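Local coordinates for periplasmic protein TorT (Vibrio parahaemolyticus, PDB 3O1I) that probably serves as a periplasmic sensing protein with the type I periplasmic binding protein fold, working with another protein in signalling, at residues Gly45-Leu56 against Leu69-Tyr77; Thr218-Leu228 against Lys240-Met249. All coordinates share one frame; numbering follows the deposited sequence.

Contact 1 of 2, residues Gly45-Leu56 against Leu69-Tyr77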
loop_
_atom_site.group_PDB
_atom_site.type_symbol
_atom_site.label_atom_id
_atom_site.label_comp_id
_atom_site.label_asym_id
_atom_site.label_seq_id
_atom_site.Cartn_x
_atom_site.Cartn_y
_atom_site.Cartn_z
ATOM N N GLY D 45 -15.619 4.647 -10.128
ATOM C CA GLY D 45 -16.113 4.959 -8.799
ATOM C C GLY D 45 -17.125 6.084 -8.782
ATOM O O GLY D 45 -17.121 6.920 -9.671
ATOM N N TYR D 46 -17.995 6.117 -7.779
ATOM C CA TYR D 46 -18.999 7.164 -7.723
ATOM C C TYR D 46 -18.421 8.532 -7.449
ATOM O O TYR D 46 -18.910 9.534 -7.974
ATOM C CB TYR D 46 -20.080 6.844 -6.683
ATOM C CG TYR D 46 -21.260 6.092 -7.272
ATOM C CD1 TYR D 46 -21.096 4.819 -7.816
ATOM C CD2 TYR D 46 -22.525 6.669 -7.332
ATOM C CE1 TYR D 46 -22.158 4.138 -8.407
ATOM C CE2 TYR D 46 -23.604 5.992 -7.931
ATOM C CZ TYR D 46 -23.407 4.726 -8.463
ATOM O OH TYR D 46 -24.447 4.038 -9.044
ATOM N N PRO D 47 -17.366 8.607 -6.629
ATOM C CA PRO D 47 -16.837 9.951 -6.384
ATOM C C PRO D 47 -15.922 10.394 -7.517
ATOM O O PRO D 47 -15.282 11.435 -7.427
ATOM C CB PRO D 47 -16.086 9.797 -5.061
ATOM C CG PRO D 47 -16.556 8.456 -4.500
ATOM C CD PRO D 47 -16.735 7.626 -5.733
ATOM N N ASN D 48 -15.869 9.602 -8.585
ATOM C CA ASN D 48 -15.021 9.911 -9.734
ATOM C C ASN D 48 -15.757 10.669 -10.816
ATOM O O ASN D 48 -15.758 10.261 -11.981
ATOM C CB ASN D 48 -14.442 8.630 -10.323
ATOM C CG ASN D 48 -13.562 7.915 -9.350
ATOM O OD1 ASN D 48 -13.478 8.308 -8.186
ATOM N ND2 ASN D 48 -12.900 6.857 -9.802
ATOM N N LYS D 49 -16.361 11.787 -10.426
ATOM C CA LYS D 49 -17.120 12.618 -11.352
ATOM C C LYS D 49 -16.233 13.178 -12.462
ATOM O O LYS D 49 -16.549 13.056 -13.656
ATOM C CB LYS D 49 -17.809 13.739 -10.562
ATOM C CG LYS D 49 -18.764 13.153 -9.508
ATOM C CD LYS D 49 -19.190 14.115 -8.412
ATOM C CE LYS D 49 -19.973 13.349 -7.339
ATOM N NZ LYS D 49 -20.537 14.244 -6.282
ATOM N N SER D 50 -15.110 13.764 -12.065
ATOM C CA SER D 50 -14.175 14.337 -13.022
ATOM C C SER D 50 -13.817 13.326 -14.098
ATOM O O SER D 50 -13.725 13.667 -15.274
ATOM C CB SER D 50 -12.901 14.790 -12.308
ATOM O OG SER D 50 -13.213 15.586 -11.178
ATOM N N ARG D 51 -13.630 12.078 -13.693
ATOM C CA ARG D 51 -13.269 11.042 -14.644
ATOM C C ARG D 51 -14.397 10.670 -15.605
ATOM O O ARG D 51 -14.141 10.236 -16.731
ATOM C CB ARG D 51 -12.779 9.795 -13.905
ATOM C CG ARG D 51 -12.261 8.707 -14.830
ATOM C CD ARG D 51 -11.209 7.889 -14.130
ATOM N NE ARG D 51 -10.105 8.737 -13.695
ATOM C CZ ARG D 51 -9.217 8.388 -12.769
ATOM N NH1 ARG D 51 -9.312 7.198 -12.181
ATOM N NH2 ARG D 51 -8.238 9.223 -12.423
ATOM N N GLN D 52 -15.642 10.838 -15.172
ATOM C CA GLN D 52 -16.773 10.502 -16.038
ATOM C C GLN D 52 -16.998 11.626 -17.052
ATOM O O GLN D 52 -17.299 11.357 -18.216
ATOM C CB GLN D 52 -18.049 10.245 -15.212
ATOM C CG GLN D 52 -19.182 9.606 -16.028
ATOM C CD GLN D 52 -20.434 9.291 -15.214
ATOM O OE1 GLN D 52 -20.970 10.154 -14.518
ATOM N NE2 GLN D 52 -20.910 8.050 -15.315
ATOM N N GLU D 53 -16.842 12.875 -16.607
ATOM C CA GLU D 53 -16.987 14.040 -17.483
ATOM C C GLU D 53 -16.041 13.865 -18.655
ATOM O O GLU D 53 -16.398 14.128 -19.797
ATOM C CB GLU D 53 -16.621 15.326 -16.746
ATOM C CG GLU D 53 -17.555 15.689 -15.624
ATOM C CD GLU D 53 -17.126 16.950 -14.913
ATOM O OE1 GLU D 53 -15.965 16.999 -14.458
ATOM O OE2 GLU D 53 -17.944 17.888 -14.805
ATOM N N GLN D 54 -14.830 13.412 -18.357
ATOM C CA GLN D 54 -13.826 13.187 -19.388
ATOM C C GLN D 54 -14.179 11.971 -20.258
ATOM O O GLN D 54 -14.085 12.032 -21.480
ATOM C CB GLN D 54 -12.438 13.010 -18.746
ATOM C CG GLN D 54 -12.040 14.112 -17.737
ATOM C CD GLN D 54 -12.036 15.528 -18.325
ATOM O OE1 GLN D 54 -11.293 15.825 -19.260
ATOM N NE2 GLN D 54 -12.871 16.405 -17.766
ATOM N N GLN D 55 -14.589 10.869 -19.634
ATOM C CA GLN D 55 -14.959 9.665 -20.383
ATOM C C GLN D 55 -16.180 9.983 -21.230
ATOM O O GLN D 55 -16.407 9.391 -22.287
ATOM C CB GLN D 55 -15.287 8.508 -19.433
ATOM C CG GLN D 55 -14.101 7.996 -18.622
ATOM C CD GLN D 55 -14.379 6.655 -17.965
ATOM O OE1 GLN D 55 -15.280 6.538 -17.136
ATOM N NE2 GLN D 55 -13.600 5.632 -18.335
ATOM N N LEU D 56 -16.963 10.933 -20.736
ATOM C CA LEU D 56 -18.173 11.396 -21.403
ATOM C C LEU D 56 -17.722 12.167 -22.641
ATOM O O LEU D 56 -18.300 12.039 -23.723
ATOM C CB LEU D 56 -18.944 12.310 -20.452
ATOM C CG LEU D 56 -20.449 12.469 -20.614
ATOM C CD1 LEU D 56 -21.112 11.106 -20.780
ATOM C CD2 LEU D 56 -20.986 13.202 -19.390
ATOM N N LEU D 69 -25.746 6.811 -20.520
ATOM C CA LEU D 69 -25.058 7.249 -19.321
ATOM C C LEU D 69 -25.643 6.771 -17.972
ATOM O O LEU D 69 -26.848 6.897 -17.714
ATOM C CB LEU D 69 -24.990 8.786 -19.358
ATOM C CG LEU D 69 -24.821 9.621 -18.084
ATOM C CD1 LEU D 69 -23.449 9.394 -17.486
ATOM C CD2 LEU D 69 -25.010 11.090 -18.419
ATOM N N GLY D 70 -24.775 6.215 -17.123
ATOM C CA GLY D 70 -25.175 5.782 -15.791
ATOM C C GLY D 70 -24.468 6.733 -14.841
ATOM O O GLY D 70 -23.425 6.403 -14.288
ATOM N N THR D 71 -25.038 7.920 -14.650
ATOM C CA THR D 71 -24.417 8.953 -13.812
ATOM C C THR D 71 -24.066 8.642 -12.376
ATOM O O THR D 71 -24.798 7.955 -11.662
ATOM C CB THR D 71 -25.238 10.250 -13.757
ATOM O OG1 THR D 71 -26.470 10.001 -13.085
ATOM C CG2 THR D 71 -25.516 10.760 -15.143
ATOM N N VAL D 72 -22.943 9.229 -11.974
ATOM C CA VAL D 72 -22.370 9.105 -10.646
ATOM C C VAL D 72 -22.992 10.213 -9.825
ATOM O O VAL D 72 -22.446 10.637 -8.819
ATOM C CB VAL D 72 -20.831 9.309 -10.695
ATOM C CG1 VAL D 72 -20.200 8.272 -11.626
ATOM C CG2 VAL D 72 -20.501 10.724 -11.171
ATOM N N ASP D 73 -24.145 10.681 -10.274
ATOM C CA ASP D 73 -24.854 11.754 -9.593
ATOM C C ASP D 73 -25.964 12.262 -10.505
ATOM O O ASP D 73 -25.767 12.446 -11.710
ATOM C CB ASP D 73 -23.873 12.884 -9.214
ATOM C CG ASP D 73 -24.563 14.111 -8.601
ATOM O OD1 ASP D 73 -25.765 14.051 -8.275
ATOM O OD2 ASP D 73 -23.876 15.151 -8.440
ATOM N N PRO D 74 -27.157 12.500 -9.935
ATOM C CA PRO D 74 -28.288 12.984 -10.722
ATOM C C PRO D 74 -28.062 14.399 -11.216
ATOM O O PRO D 74 -28.231 14.696 -12.398
ATOM C CB PRO D 74 -29.450 12.936 -9.721
ATOM C CG PRO D 74 -29.008 11.934 -8.711
ATOM C CD PRO D 74 -27.582 12.322 -8.538
ATOM N N HIS D 75 -27.677 15.269 -10.291
ATOM C CA HIS D 75 -27.448 16.670 -10.604
ATOM C C HIS D 75 -26.049 17.010 -11.145
ATOM O O HIS D 75 -25.590 18.149 -11.025
ATOM C CB HIS D 75 -27.727 17.507 -9.358
ATOM C CG HIS D 75 -29.057 17.222 -8.724
ATOM N ND1 HIS D 75 -30.245 17.272 -9.422
ATOM C CD2 HIS D 75 -29.384 16.884 -7.453
ATOM C CE1 HIS D 75 -31.245 16.974 -8.609
ATOM N NE2 HIS D 75 -30.750 16.735 -7.410
ATOM N N ALA D 76 -25.389 16.034 -11.762
ATOM C CA ALA D 76 -24.044 16.228 -12.303
ATOM C C ALA D 76 -24.006 16.948 -13.650
ATOM O O ALA D 76 -23.188 17.841 -13.858
ATOM C CB ALA D 76 -23.344 14.886 -12.426
ATOM N N TYR D 77 -24.888 16.553 -14.563
ATOM C CA TYR D 77 -24.940 17.147 -15.895
ATOM C C TYR D 77 -26.280 17.834 -16.096
ATOM O O TYR D 77 -26.783 17.931 -17.223
ATOM C CB TYR D 77 -24.760 16.049 -16.932
ATOM C CG TYR D 77 -23.667 15.094 -16.554
ATOM C CD1 TYR D 77 -23.798 13.731 -16.787
ATOM C CD2 TYR D 77 -22.494 15.553 -15.960
ATOM C CE1 TYR D 77 -22.784 12.843 -16.436
ATOM C CE2 TYR D 77 -21.475 14.678 -15.606
ATOM C CZ TYR D 77 -21.623 13.324 -15.847
ATOM O OH TYR D 77 -20.610 12.457 -15.510
#

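Contact 2 of 2, residues Thr218-Leu228 against Lys240-Met249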
loop_
_atom_site.group_PDB
_atom_site.type_symbol
_atom_site.label_atom_id
_atom_site.label_comp_id
_atom_site.label_asym_id
_atom_site.label_seq_id
_atom_site.Cartn_x
_atom_site.Cartn_y
_atom_site.Cartn_z
ATOM N N THR D 218 -27.374 -18.113 12.967
ATOM C CA THR D 218 -27.834 -18.342 11.610
ATOM C C THR D 218 -29.343 -18.476 11.576
ATOM O O THR D 218 -30.003 -17.888 10.725
ATOM C CB THR D 218 -27.218 -19.634 11.044
ATOM O OG1 THR D 218 -25.834 -19.414 10.746
ATOM C CG2 THR D 218 -27.949 -20.076 9.794
ATOM N N HIS D 219 -29.880 -19.251 12.513
ATOM C CA HIS D 219 -31.318 -19.490 12.597
ATOM C C HIS D 219 -32.013 -18.647 13.673
ATOM O O HIS D 219 -33.078 -19.014 14.158
ATOM C CB HIS D 219 -31.573 -20.983 12.853
ATOM C CG HIS D 219 -31.003 -21.881 11.797
ATOM N ND1 HIS D 219 -31.464 -21.887 10.496
ATOM C CD2 HIS D 219 -29.974 -22.761 11.834
ATOM C CE1 HIS D 219 -30.743 -22.730 9.778
ATOM N NE2 HIS D 219 -29.831 -23.273 10.565
ATOM N N ASP D 220 -31.420 -17.514 14.031
ATOM C CA ASP D 220 -31.999 -16.645 15.054
ATOM C C ASP D 220 -32.358 -15.261 14.515
ATOM O O ASP D 220 -33.177 -14.548 15.100
ATOM C CB ASP D 220 -31.033 -16.507 16.237
ATOM C CG ASP D 220 -30.935 -17.780 17.068
ATOM O OD1 ASP D 220 -30.542 -18.843 16.532
ATOM O OD2 ASP D 220 -31.254 -17.712 18.273
ATOM N N ILE D 221 -31.738 -14.884 13.402
ATOM C CA ILE D 221 -32.005 -13.599 12.765
ATOM C C ILE D 221 -32.286 -13.843 11.282
ATOM O O ILE D 221 -31.492 -14.478 10.591
ATOM C CB ILE D 221 -30.806 -12.642 12.924
ATOM C CG1 ILE D 221 -30.636 -12.280 14.397
ATOM C CG2 ILE D 221 -31.019 -11.382 12.108
ATOM C CD1 ILE D 221 -29.462 -11.390 14.667
ATOM N N GLY D 222 -33.429 -13.356 10.806
ATOM C CA GLY D 222 -33.794 -13.538 9.410
ATOM C C GLY D 222 -33.301 -12.407 8.530
ATOM O O GLY D 222 -33.498 -11.235 8.859
ATOM N N LEU D 223 -32.672 -12.761 7.406
ATOM C CA LEU D 223 -32.117 -11.784 6.465
ATOM C C LEU D 223 -33.023 -11.451 5.273
ATOM O O LEU D 223 -33.453 -12.333 4.529
ATOM C CB LEU D 223 -30.764 -12.281 5.959
ATOM C CG LEU D 223 -29.830 -12.747 7.080
ATOM C CD1 LEU D 223 -28.487 -13.165 6.493
ATOM C CD2 LEU D 223 -29.672 -11.629 8.115
ATOM N N VAL D 224 -33.293 -10.160 5.101
ATOM C CA VAL D 224 -34.134 -9.663 4.022
ATOM C C VAL D 224 -33.389 -8.568 3.259
ATOM O O VAL D 224 -33.119 -7.499 3.811
ATOM C CB VAL D 224 -35.455 -9.092 4.593
ATOM C CG1 VAL D 224 -36.246 -8.373 3.513
ATOM C CG2 VAL D 224 -36.283 -10.216 5.184
ATOM N N SER D 225 -33.070 -8.849 1.995
ATOM C CA SER D 225 -32.356 -7.923 1.108
ATOM C C SER D 225 -33.275 -6.848 0.524
ATOM O O SER D 225 -34.483 -7.051 0.436
ATOM C CB SER D 225 -31.738 -8.715 -0.048
ATOM O OG SER D 225 -30.368 -8.406 -0.233
ATOM N N VAL D 226 -32.709 -5.714 0.117
ATOM C CA VAL D 226 -33.513 -4.653 -0.486
ATOM C C VAL D 226 -33.297 -4.678 -2.002
ATOM O O VAL D 226 -33.893 -3.889 -2.744
ATOM C CB VAL D 226 -33.150 -3.279 0.082
ATOM C CG1 VAL D 226 -34.087 -2.209 -0.460
ATOM C CG2 VAL D 226 -33.260 -3.315 1.587
ATOM N N TYR D 227 -32.438 -5.599 -2.448
ATOM C CA TYR D 227 -32.152 -5.815 -3.873
ATOM C C TYR D 227 -31.349 -7.103 -4.010
ATOM O O TYR D 227 -30.978 -7.699 -3.005
ATOM C CB TYR D 227 -31.427 -4.609 -4.515
ATOM C CG TYR D 227 -30.004 -4.330 -4.065
ATOM C CD1 TYR D 227 -28.920 -4.931 -4.712
ATOM C CD2 TYR D 227 -29.741 -3.443 -3.010
ATOM C CE1 TYR D 227 -27.609 -4.656 -4.322
ATOM C CE2 TYR D 227 -28.433 -3.164 -2.611
ATOM C CZ TYR D 227 -27.370 -3.779 -3.268
ATOM O OH TYR D 227 -26.066 -3.587 -2.838
ATOM N N LEU D 228 -31.086 -7.547 -5.234
ATOM C CA LEU D 228 -30.375 -8.807 -5.421
ATOM C C LEU D 228 -28.948 -8.688 -5.917
ATOM O O LEU D 228 -28.579 -7.700 -6.550
ATOM C CB LEU D 228 -31.152 -9.705 -6.395
ATOM C CG LEU D 228 -30.508 -11.066 -6.674
ATOM C CD1 LEU D 228 -30.767 -12.004 -5.509
ATOM C CD2 LEU D 228 -31.057 -11.647 -7.940
ATOM N N LYS D 240 -30.271 -19.286 3.557
ATOM C CA LYS D 240 -29.476 -18.410 4.394
ATOM C C LYS D 240 -30.104 -17.023 4.310
ATOM O O LYS D 240 -29.851 -16.159 5.148
ATOM C CB LYS D 240 -28.034 -18.400 3.908
ATOM C CG LYS D 240 -27.384 -19.786 3.895
ATOM C CD LYS D 240 -27.313 -20.397 5.290
ATOM C CE LYS D 240 -26.412 -21.625 5.302
ATOM N NZ LYS D 240 -26.116 -22.096 6.682
ATOM N N VAL D 241 -30.941 -16.820 3.294
ATOM C CA VAL D 241 -31.637 -15.547 3.105
ATOM C C VAL D 241 -33.129 -15.841 2.950
ATOM O O VAL D 241 -33.504 -16.857 2.384
ATOM C CB VAL D 241 -31.142 -14.786 1.831
ATOM C CG1 VAL D 241 -31.801 -13.417 1.761
ATOM C CG2 VAL D 241 -29.632 -14.626 1.855
ATOM N N LEU D 242 -33.985 -14.963 3.447
ATOM C CA LEU D 242 -35.412 -15.203 3.328
ATOM C C LEU D 242 -36.003 -14.633 2.052
ATOM O O LEU D 242 -36.452 -15.372 1.175
ATOM C CB LEU D 242 -36.156 -14.621 4.530
ATOM C CG LEU D 242 -35.726 -15.222 5.868
ATOM C CD1 LEU D 242 -36.547 -14.637 6.988
ATOM C CD2 LEU D 242 -35.887 -16.732 5.816
ATOM N N PHE D 243 -35.994 -13.312 1.950
ATOM C CA PHE D 243 -36.558 -12.626 0.796
ATOM C C PHE D 243 -35.523 -11.782 0.045
ATOM O O PHE D 243 -34.358 -11.728 0.435
ATOM C CB PHE D 243 -37.722 -11.760 1.278
ATOM C CG PHE D 243 -38.383 -10.985 0.192
ATOM C CD1 PHE D 243 -38.834 -11.623 -0.954
ATOM C CD2 PHE D 243 -38.550 -9.611 0.311
ATOM C CE1 PHE D 243 -39.417 -10.900 -1.981
ATOM C CE2 PHE D 243 -39.132 -8.879 -0.709
ATOM C CZ PHE D 243 -39.575 -9.523 -1.855
ATOM N N ALA D 244 -35.960 -11.142 -1.039
ATOM C CA ALA D 244 -35.106 -10.291 -1.865
ATOM C C ALA D 244 -35.795 -9.914 -3.178
ATOM O O ALA D 244 -35.996 -10.760 -4.056
ATOM C CB ALA D 244 -33.787 -10.988 -2.167
ATOM N N PRO D 245 -36.177 -8.636 -3.325
ATOM C CA PRO D 245 -36.832 -8.202 -4.558
ATOM C C PRO D 245 -35.802 -8.016 -5.666
ATOM O O PRO D 245 -34.854 -7.264 -5.494
ATOM C CB PRO D 245 -37.462 -6.874 -4.156
ATOM C CG PRO D 245 -36.473 -6.331 -3.181
ATOM C CD PRO D 245 -36.200 -7.553 -2.323
ATOM N N THR D 246 -35.982 -8.690 -6.798
ATOM C CA THR D 246 -35.051 -8.552 -7.916
ATOM C C THR D 246 -35.595 -7.566 -8.943
ATOM O O THR D 246 -36.705 -7.752 -9.448
ATOM C CB THR D 246 -34.844 -9.881 -8.637
ATOM O OG1 THR D 246 -34.000 -9.681 -9.775
ATOM C CG2 THR D 246 -36.169 -10.423 -9.112
ATOM N N ASP D 247 -34.818 -6.525 -9.249
ATOM C CA ASP D 247 -35.235 -5.525 -10.227
ATOM C C ASP D 247 -34.601 -5.828 -11.577
ATOM O O ASP D 247 -34.355 -4.936 -12.386
ATOM C CB ASP D 247 -34.893 -4.099 -9.743
ATOM C CG ASP D 247 -33.410 -3.740 -9.882
ATOM O OD1 ASP D 247 -32.553 -4.647 -9.993
ATOM O OD2 ASP D 247 -33.108 -2.525 -9.864
ATOM N N LYS D 248 -34.351 -7.118 -11.792
ATOM C CA LYS D 248 -33.782 -7.633 -13.029
ATOM C C LYS D 248 -32.813 -6.654 -13.653
ATOM O O LYS D 248 -33.212 -5.727 -14.358
ATOM C CB LYS D 248 -34.909 -7.967 -14.018
ATOM C CG LYS D 248 -35.825 -9.089 -13.553
ATOM C CD LYS D 248 -37.104 -9.130 -14.351
ATOM C CE LYS D 248 -38.217 -9.740 -13.517
ATOM N NZ LYS D 248 -39.570 -9.235 -13.886
ATOM N N MET D 249 -31.531 -6.879 -13.383
ATOM C CA MET D 249 -30.456 -6.028 -13.886
ATOM C C MET D 249 -30.059 -6.334 -15.335
ATOM O O MET D 249 -30.078 -5.447 -16.196
ATOM C CB MET D 249 -29.230 -6.160 -12.975
ATOM C CG MET D 249 -29.487 -5.865 -11.502
ATOM S SD MET D 249 -29.761 -7.334 -10.505
ATOM C CE MET D 249 -30.918 -6.721 -9.311
HETATM O O HOH W 1 -27.930 -24.456 8.169
#

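Contact 1 of 2, residues Gly45-Leu56 against Leu69-Tyr77
The side-chain amide of Gln52 meets three groups of 69-77 at once. Its OE1 accepts from Tyr77 OH at 2.5 Å, with the hydroxyl tilted from the carbonyl plane, and a weak bond from Val72 N reaches the same OE1 at 3.3 Å. On the other branch, NE2 donates to Gly70 O (3.2 Å, N-H...O angle 154°); the acceptor lies nearly in the amide plane of Gln52, although NE2 stands above the carbonyl plane of Gly70. With CG anti to the backbone N (chi1 -168°) and the chain extended beyond it, Gln52 reaches straight from the helix into this loop.

Apolar side chains pack beside the amide and on the ring that donates to it. Leu56 CD2 sits over one face of Tyr77, 3.7 Å from the ring centroid and 22° off the normal, a CH-pi contact. Val72 wedges in near the helix start, where CG2 meets Lys49 CG at 3.4 Å and CB meets Tyr46 O at 3.3 Å. Lys49 NZ and Asp73 OD2 stay 4.1 Å apart, longer than a salt bridge.

Further out, Gln52 NE2 makes a second, weak bond to Tyr12 O. The first turns of helix 49-62 thus meet the loop at the C-terminal end of strand 66-69, the next strand of the five-stranded parallel sheet. Because Val72 N can only donate and Gly70 O only accept, the amide's flip is chemically defined: this buried glutamine serves one backbone acceptor and, weakly, one backbone donor of the loop.

Contact 2 of 2, residues Thr218-Leu228 against Lys240-Met249
Leu242 turns CG anti to its carbonyl carbon (chi1 -60°), which carries CD1 to Gly222 CA at 3.8 Å while CB lies beside Leu223 O. That carbonyl is where the backbones join: Leu242 N donates to Leu223 O at 2.9 Å with an N-H...O angle of 163°, and Val241 CG1 packs against the same oxygen at 3.4 Å. In Leu228, CG is anti to the backbone N (chi1 -180°), and CD2 comes to lie alongside Thr246 OG1 at 4.0 Å, the two side chains pointing the same way.

Between these ends the contact is mostly apolar. Val224 CG1 approaches the edge of the Phe243 ring at 4.1 Å from CD2, and Ser225 CB meets Ala244 CB at 3.7 Å. Ser225 OG is engaged within its own segment, bonding to Tyr227 O. Pro245 lays CD against Ser225 O (3.3 Å), and its own carbonyl O receives a CA-H...O contact from Tyr227 CA at 3.5 Å. Thr246 OG1 accepts from Lys248 N in an ST turn and also bonds to Ser293 OG.

Strand 222-225 ends a parallel four-stranded sheet beside 197-200, and 240-246 runs past its outer side in the same direction after helix 230-236. Val232 and Leu236 of that helix touch Ser225 and Ala244, respectively, while the Tyr125 ring meets that of Phe243 with the two planes nearly parallel and Met249 reaches helix 18-32.

Both contacts are largely buried, yet they lie on opposite sides of the chain's centre, with centres about 30 Å apart and no touch between them. Contact 1 joins the start of helix 49-62 to the loop leaving strand 66-69 of the five-stranded sheet, and a polar glutamine carries it. Contact 2 instead lies along the edge of the four-stranded sheet, where one backbone bond accompanies mainly apolar packing. The five-stranded sheet runs 2-1-3-4-5 and the four-stranded one repeats its first four places, consistent with the paired lobes of type I periplasmic binding proteins. Residues 240-246 probably occupy the place of the other lobe's fifth strand, held here by one good backbone bond.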